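Local atomic coordinates of WZI (Escherichia coli, PDB entry 2YNK), a protein that is an outer-membrane beta-barrel lectin that takes part in group 1 capsule assembly, probably by binding capsular polysaccharide at the cell surface. Residues G229-Q235 with N268-D274. Sequence-based numbering, arbitrary orientation.
Sequences GASRIMQ and NQLAGFD
Gly229 pairs with Asp274 through two backbone hydrogen bonds, and the Asp274 carboxylate turns back over it: OD2 comes within 3.5 Å of Gly229 CA. The same OD2 forms a salt bridge with Arg217 of strand 212-221, which flanks 226-236 on its other side. Gly229 O also lies in the plane of the Phe273 ring, at its edge. Ala230 meets that edge too, its CB 3.8 Å from Phe273 CD1; a bound hexane touches Ala230, which suits a lipid-facing surface. Ser231 and Gly272 exchange N-H...O bonds, both 3.0 Å between N and O, with the donors almost in line with the C=O bonds. Hydrogen bonds at every second residue and a 166° angle between the strand directions define antiparallel neighbours in the closed outer-membrane barrel, where strand 226-236 lies between 212-221 and 268-278. Arg232 sends its chain alongside Gln269, pointing the same way. With CG anti to the backbone N (chi1 -172°) and the chain extended to NE, the guanidinium reaches Gln269 CG, 3.5 Å from NH1, while NH1 also forms a salt bridge with Glu298. Ile233 is bonded both ways to Leu270, the donors lying in the carbonyl planes; their CB atoms stand 4.5 Å apart on the face opposite Arg232. At selenomethionine Met234 the neighbour is again Gln269, whose bend at chi2 (69°) brings OE1 to 3.3 Å from Met234 CB. Gln235 and Asn268 exchange two more backbone bonds, and Gln235 NE2 lies 3.3 Å from Asn268 OD1.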
loop_
_atom_site.group_PDB
_atom_site.type_symbol
_atom_site.label_atom_id
_atom_site.label_comp_id
_atom_site.label_asym_id
_atom_site.label_seq_id
_atom_site.Cartn_x
_atom_site.Cartn_y
_atom_site.Cartn_z
ATOM N N GLY A 229 1.513 -11.821 -10.246
ATOM C CA GLY A 229 1.364 -10.424 -10.632
ATOM C C GLY A 229 2.424 -9.946 -11.609
ATOM O O GLY A 229 3.572 -10.398 -11.588
ATOM N N ALA A 230 2.012 -9.025 -12.472
ATOM C CA ALA A 230 2.913 -8.305 -13.350
ATOM C C ALA A 230 2.540 -6.823 -13.268
ATOM O O ALA A 230 1.359 -6.480 -13.150
ATOM C CB ALA A 230 2.780 -8.821 -14.774
ATOM N N SER A 231 3.535 -5.947 -13.304
ATOM C CA SER A 231 3.255 -4.519 -13.304
ATOM C C SER A 231 4.358 -3.699 -13.961
ATOM O O SER A 231 5.552 -4.048 -13.909
ATOM C CB SER A 231 2.969 -4.010 -11.887
ATOM O OG SER A 231 3.802 -4.615 -10.917
ATOM N N ARG A 232 3.929 -2.604 -14.581
ATOM C CA ARG A 232 4.813 -1.724 -15.311
ATOM C C ARG A 232 4.445 -0.259 -15.035
ATOM O O ARG A 232 3.273 0.092 -14.916
ATOM C CB ARG A 232 4.718 -2.060 -16.798
ATOM C CG ARG A 232 5.727 -1.365 -17.696
ATOM C CD ARG A 232 5.664 -1.949 -19.100
ATOM N NE ARG A 232 6.014 -0.977 -20.141
ATOM C CZ ARG A 232 7.256 -0.633 -20.490
ATOM N NH1 ARG A 232 8.318 -1.159 -19.878
ATOM N NH2 ARG A 232 7.438 0.252 -21.460
ATOM N N ILE A 233 5.465 0.581 -14.913
ATOM C CA ILE A 233 5.306 2.020 -14.695
ATOM C C ILE A 233 6.247 2.762 -15.626
ATOM O O ILE A 233 7.406 2.371 -15.765
ATOM C CB ILE A 233 5.676 2.395 -13.244
ATOM C CG1 ILE A 233 4.450 2.357 -12.340
ATOM C CG2 ILE A 233 6.284 3.784 -13.172
ATOM C CD1 ILE A 233 3.475 3.485 -12.588
HETATM N N MSE A 234 5.770 3.824 -16.264
HETATM C CA MSE A 234 6.690 4.707 -16.980
HETATM C C MSE A 234 6.558 6.135 -16.513
HETATM O O MSE A 234 5.461 6.661 -16.344
HETATM C CB MSE A 234 6.584 4.597 -18.499
HETATM C CG MSE A 234 5.175 4.778 -19.024
HETATM SE SE MSE A 234 5.258 5.027 -20.977
HETATM C CE MSE A 234 3.532 4.121 -21.329
ATOM N N GLN A 235 7.707 6.759 -16.285
ATOM C CA GLN A 235 7.789 8.174 -15.942
ATOM C C GLN A 235 7.967 8.926 -17.256
ATOM O O GLN A 235 8.956 8.729 -17.951
ATOM C CB GLN A 235 8.970 8.398 -15.004
ATOM C CG GLN A 235 8.894 9.644 -14.146
ATOM C CD GLN A 235 9.937 9.655 -13.041
ATOM O OE1 GLN A 235 9.897 10.501 -12.139
ATOM N NE2 GLN A 235 10.879 8.716 -13.101
ATOM N N ASN A 268 11.151 7.095 -18.405
ATOM C CA ASN A 268 11.830 6.166 -17.482
ATOM C C ASN A 268 10.869 5.057 -17.037
ATOM O O ASN A 268 9.775 5.347 -16.572
ATOM C CB ASN A 268 12.337 6.914 -16.247
ATOM C CG ASN A 268 12.946 5.996 -15.190
ATOM O OD1 ASN A 268 12.891 6.309 -14.008
ATOM N ND2 ASN A 268 13.541 4.884 -15.602
ATOM N N GLN A 269 11.301 3.801 -17.157
ATOM C CA GLN A 269 10.454 2.644 -16.908
ATOM C C GLN A 269 10.841 1.910 -15.626
ATOM O O GLN A 269 12.013 1.903 -15.217
ATOM C CB GLN A 269 10.523 1.663 -18.093
ATOM C CG GLN A 269 9.641 2.017 -19.291
ATOM C CD GLN A 269 10.113 3.253 -20.041
ATOM O OE1 GLN A 269 9.406 4.276 -20.106
ATOM N NE2 GLN A 269 11.319 3.174 -20.609
ATOM N N LEU A 270 9.827 1.311 -14.999
ATOM C CA LEU A 270 10.009 0.279 -13.980
ATOM C C LEU A 270 9.026 -0.855 -14.270
ATOM O O LEU A 270 7.898 -0.614 -14.685
ATOM C CB LEU A 270 9.791 0.833 -12.570
ATOM C CG LEU A 270 10.981 1.589 -11.970
ATOM C CD1 LEU A 270 10.925 3.058 -12.353
ATOM C CD2 LEU A 270 11.021 1.433 -10.463
ATOM N N ALA A 271 9.457 -2.093 -14.061
ATOM C CA ALA A 271 8.636 -3.249 -14.432
ATOM C C ALA A 271 9.104 -4.516 -13.722
ATOM O O ALA A 271 10.298 -4.731 -13.541
ATOM C CB ALA A 271 8.648 -3.444 -15.942
ATOM N N GLY A 272 8.148 -5.339 -13.307
ATOM C CA GLY A 272 8.473 -6.585 -12.645
ATOM C C GLY A 272 7.286 -7.460 -12.298
ATOM O O GLY A 272 6.155 -7.177 -12.682
ATOM N N PHE A 273 7.565 -8.527 -11.552
ATOM C CA PHE A 273 6.566 -9.530 -11.203
ATOM C C PHE A 273 6.494 -9.719 -9.700
ATOM O O PHE A 273 7.445 -9.419 -8.972
ATOM C CB PHE A 273 6.898 -10.875 -11.851
ATOM C CG PHE A 273 7.193 -10.787 -13.318
ATOM C CD1 PHE A 273 6.184 -10.505 -14.223
ATOM C CD2 PHE A 273 8.475 -10.994 -13.795
ATOM C CE1 PHE A 273 6.444 -10.430 -15.583
ATOM C CE2 PHE A 273 8.750 -10.911 -15.151
ATOM C CZ PHE A 273 7.732 -10.628 -16.048
ATOM N N ASP A 274 5.352 -10.224 -9.249
ATOM C CA ASP A 274 5.170 -10.620 -7.857
ATOM C C ASP A 274 4.396 -11.928 -7.786
ATOM O O ASP A 274 3.751 -12.327 -8.754
ATOM C CB ASP A 274 4.467 -9.523 -7.042
ATOM C CG ASP A 274 3.533 -8.652 -7.882
ATOM O OD1 ASP A 274 4.023 -7.825 -8.700
ATOM O OD2 ASP A 274 2.303 -8.774 -7.709
#